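Local atomic coordinates of Trypsin/chymotrypsin inhibitor (Alocasia macrorrhizos, PDB entry 5YCZ), a protein that inhibits the serine proteases trypsin and alpha-chymotrypsin as a Kunitz-type plant inhibitor with a beta-trefoil fold. Residues A[25-31]-A[45-51]. Residues are numbered along the deposited sequence.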
loop_
_atom_site.group_PDB
_atom_site.type_symbol
_atom_site.label_atom_id
_atom_site.label_comp_id
_atom_site.label_asym_id
_atom_site.label_seq_id
_atom_site.Cartn_x
_atom_site.Cartn_y
_atom_site.Cartn_z
ATOM N N ARG A 25 -26.861 4.773 3.540
ATOM C CA ARG A 25 -26.156 5.260 4.723
ATOM C C ARG A 25 -27.004 5.101 5.984
ATOM O O ARG A 25 -27.482 6.100 6.550
ATOM C CB ARG A 25 -25.704 6.726 4.539
ATOM C CG ARG A 25 -24.333 7.026 5.243
ATOM C CD ARG A 25 -24.374 6.597 6.723
ATOM N NE ARG A 25 -23.114 6.496 7.457
ATOM C CZ ARG A 25 -22.994 5.802 8.600
ATOM N NH1 ARG A 25 -21.826 5.723 9.234
ATOM N NH2 ARG A 25 -24.036 5.156 9.117
ATOM N N PRO A 26 -27.317 3.856 6.382
ATOM C CA PRO A 26 -26.875 3.435 7.720
ATOM C C PRO A 26 -25.784 2.377 7.530
ATOM O O PRO A 26 -26.119 1.207 7.646
ATOM C CB PRO A 26 -28.138 2.853 8.364
ATOM C CG PRO A 26 -28.928 2.362 7.195
ATOM C CD PRO A 26 -28.570 3.191 5.988
ATOM N N GLY A 27 -24.546 2.783 7.191
ATOM C CA GLY A 27 -23.478 1.840 6.880
ATOM C C GLY A 27 -22.074 2.424 6.780
ATOM O O GLY A 27 -21.913 3.586 6.396
ATOM N N GLY A 28 -21.032 1.630 7.099
ATOM C CA GLY A 28 -19.674 2.131 7.157
ATOM C C GLY A 28 -18.863 1.889 5.885
ATOM O O GLY A 28 -19.242 1.125 4.997
ATOM N N GLY A 29 -17.724 2.573 5.809
ATOM C CA GLY A 29 -16.790 2.358 4.720
ATOM C C GLY A 29 -16.119 0.981 4.755
ATOM O O GLY A 29 -16.522 0.062 5.473
ATOM N N LEU A 30 -15.050 0.855 3.962
ATOM C CA LEU A 30 -14.343 -0.415 3.813
ATOM C C LEU A 30 -13.066 -0.441 4.647
ATOM O O LEU A 30 -12.454 0.598 4.911
ATOM C CB LEU A 30 -14.007 -0.696 2.346
ATOM C CG LEU A 30 -15.179 -0.548 1.375
ATOM C CD1 LEU A 30 -14.853 -1.069 -0.021
ATOM C CD2 LEU A 30 -16.363 -1.281 1.904
ATOM N N THR A 31 -12.669 -1.646 5.049
ATOM C CA THR A 31 -11.490 -1.872 5.874
ATOM C C THR A 31 -11.015 -3.315 5.639
ATOM O O THR A 31 -11.403 -3.959 4.656
ATOM C CB THR A 31 -11.811 -1.545 7.348
ATOM O OG1 THR A 31 -10.643 -1.710 8.181
ATOM C CG2 THR A 31 -12.953 -2.419 7.863
ATOM N N GLN A 45 -16.725 -4.531 5.405
ATOM C CA GLN A 45 -17.360 -3.264 5.744
ATOM C C GLN A 45 -17.205 -3.003 7.237
ATOM O O GLN A 45 -17.624 -3.828 8.061
ATOM C CB GLN A 45 -18.847 -3.256 5.362
ATOM C CG GLN A 45 -19.623 -2.063 5.928
ATOM C CD GLN A 45 -21.055 -1.941 5.416
ATOM O OE1 GLN A 45 -21.964 -2.683 5.827
ATOM N NE2 GLN A 45 -21.269 -0.964 4.534
ATOM N N ALA A 46 -16.614 -1.841 7.579
ATOM C CA ALA A 46 -16.494 -1.333 8.950
ATOM C C ALA A 46 -17.841 -1.342 9.671
ATOM O O ALA A 46 -18.888 -1.436 9.024
ATOM C CB ALA A 46 -15.922 0.086 8.925
ATOM N N PRO A 47 -17.878 -1.250 10.996
ATOM C CA PRO A 47 -19.165 -1.028 11.662
ATOM C C PRO A 47 -19.663 0.390 11.396
ATOM O O PRO A 47 -18.927 1.267 10.932
ATOM C CB PRO A 47 -18.850 -1.262 13.137
ATOM C CG PRO A 47 -17.421 -0.911 13.248
ATOM C CD PRO A 47 -16.784 -1.379 11.972
ATOM N N PHE A 48 -20.953 0.601 11.668
ATOM C CA PHE A 48 -21.599 1.829 11.218
ATOM C C PHE A 48 -20.862 3.071 11.704
ATOM O O PHE A 48 -20.720 4.045 10.956
ATOM C CB PHE A 48 -23.059 1.850 11.672
ATOM C CG PHE A 48 -23.888 0.737 11.098
ATOM C CD1 PHE A 48 -23.572 0.184 9.863
ATOM C CD2 PHE A 48 -24.979 0.237 11.790
ATOM C CE1 PHE A 48 -24.336 -0.846 9.319
ATOM C CE2 PHE A 48 -25.749 -0.795 11.255
ATOM C CZ PHE A 48 -25.423 -1.338 10.015
ATOM N N ASP A 49 -20.353 3.050 12.938
ATOM C CA ASP A 49 -19.748 4.255 13.495
ATOM C C ASP A 49 -18.505 4.712 12.743
ATOM O O ASP A 49 -18.020 5.812 13.026
ATOM C CB ASP A 49 -19.403 4.049 14.970
ATOM C CG ASP A 49 -18.832 2.678 15.245
ATOM O OD1 ASP A 49 -19.541 1.682 14.963
ATOM O OD2 ASP A 49 -17.690 2.594 15.752
ATOM N N GLU A 50 -17.983 3.927 11.799
ATOM C CA GLU A 50 -16.860 4.358 10.952
ATOM C C GLU A 50 -17.362 4.618 9.533
ATOM O O GLU A 50 -17.222 3.786 8.640
ATOM C CB GLU A 50 -15.739 3.352 10.935
ATOM C CG GLU A 50 -14.690 3.625 11.954
ATOM C CD GLU A 50 -14.824 2.688 13.115
ATOM O OE1 GLU A 50 -15.627 1.736 12.984
ATOM O OE2 GLU A 50 -14.151 2.898 14.150
ATOM N N TYR A 51 -17.899 5.820 9.320
ATOM C CA TYR A 51 -18.430 6.172 8.007
ATOM C C TYR A 51 -17.355 6.093 6.921
ATOM O O TYR A 51 -17.642 5.660 5.796
ATOM C CB TYR A 51 -19.084 7.560 8.091
ATOM C CG TYR A 51 -19.020 8.494 6.884
ATOM C CD1 TYR A 51 -19.987 8.453 5.882
ATOM C CD2 TYR A 51 -18.027 9.459 6.786
ATOM C CE1 TYR A 51 -19.945 9.339 4.807
ATOM C CE2 TYR A 51 -17.979 10.337 5.723
ATOM C CZ TYR A 51 -18.935 10.281 4.743
ATOM O OH TYR A 51 -18.858 11.177 3.693
#
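The glycine-rich segment 25-31, which enters strand 30-33 at Leu30, runs beside 45-51, the end of strand 42-45 and the loop after it, with a type I turn from Pro47 to Glu50. Gln45 is extended (chi1 and chi2 t), its amide turned (chi3 76°) so that NE2 donates to Gly28 O (2.9 Å). Backbone hydrogen bonds join Ala46 N to Gly29 O (2.8 Å) and Gly29 N to Glu50 O (3.1 Å). At Gly28 a CB would clash with the carbonyls of Pro47 and Glu50. Phe48 (chi1 m) lays its ring alongside Gly27, with Pro26 O over one face, 3.2 Å from Phe48 CE1. Arg25 NH1 donates to Phe48 O (2.6 Å), the guanidinium edge against Tyr51 CB. Thr31 CG2 packs on Ala46 CB (4.0 Å), while its OG1 is hydrogen-bonded to Arg54 NE. Leu30 and Gln45 form an antiparallel non-hydrogen-bonded pair where edge strand 30-33 meets strand 42-45 of the beta-trefoil; Leu30 touches Ala20 of strand 18-22 and lies near Leu56 of the predicted reactive bond, in strand 55-60.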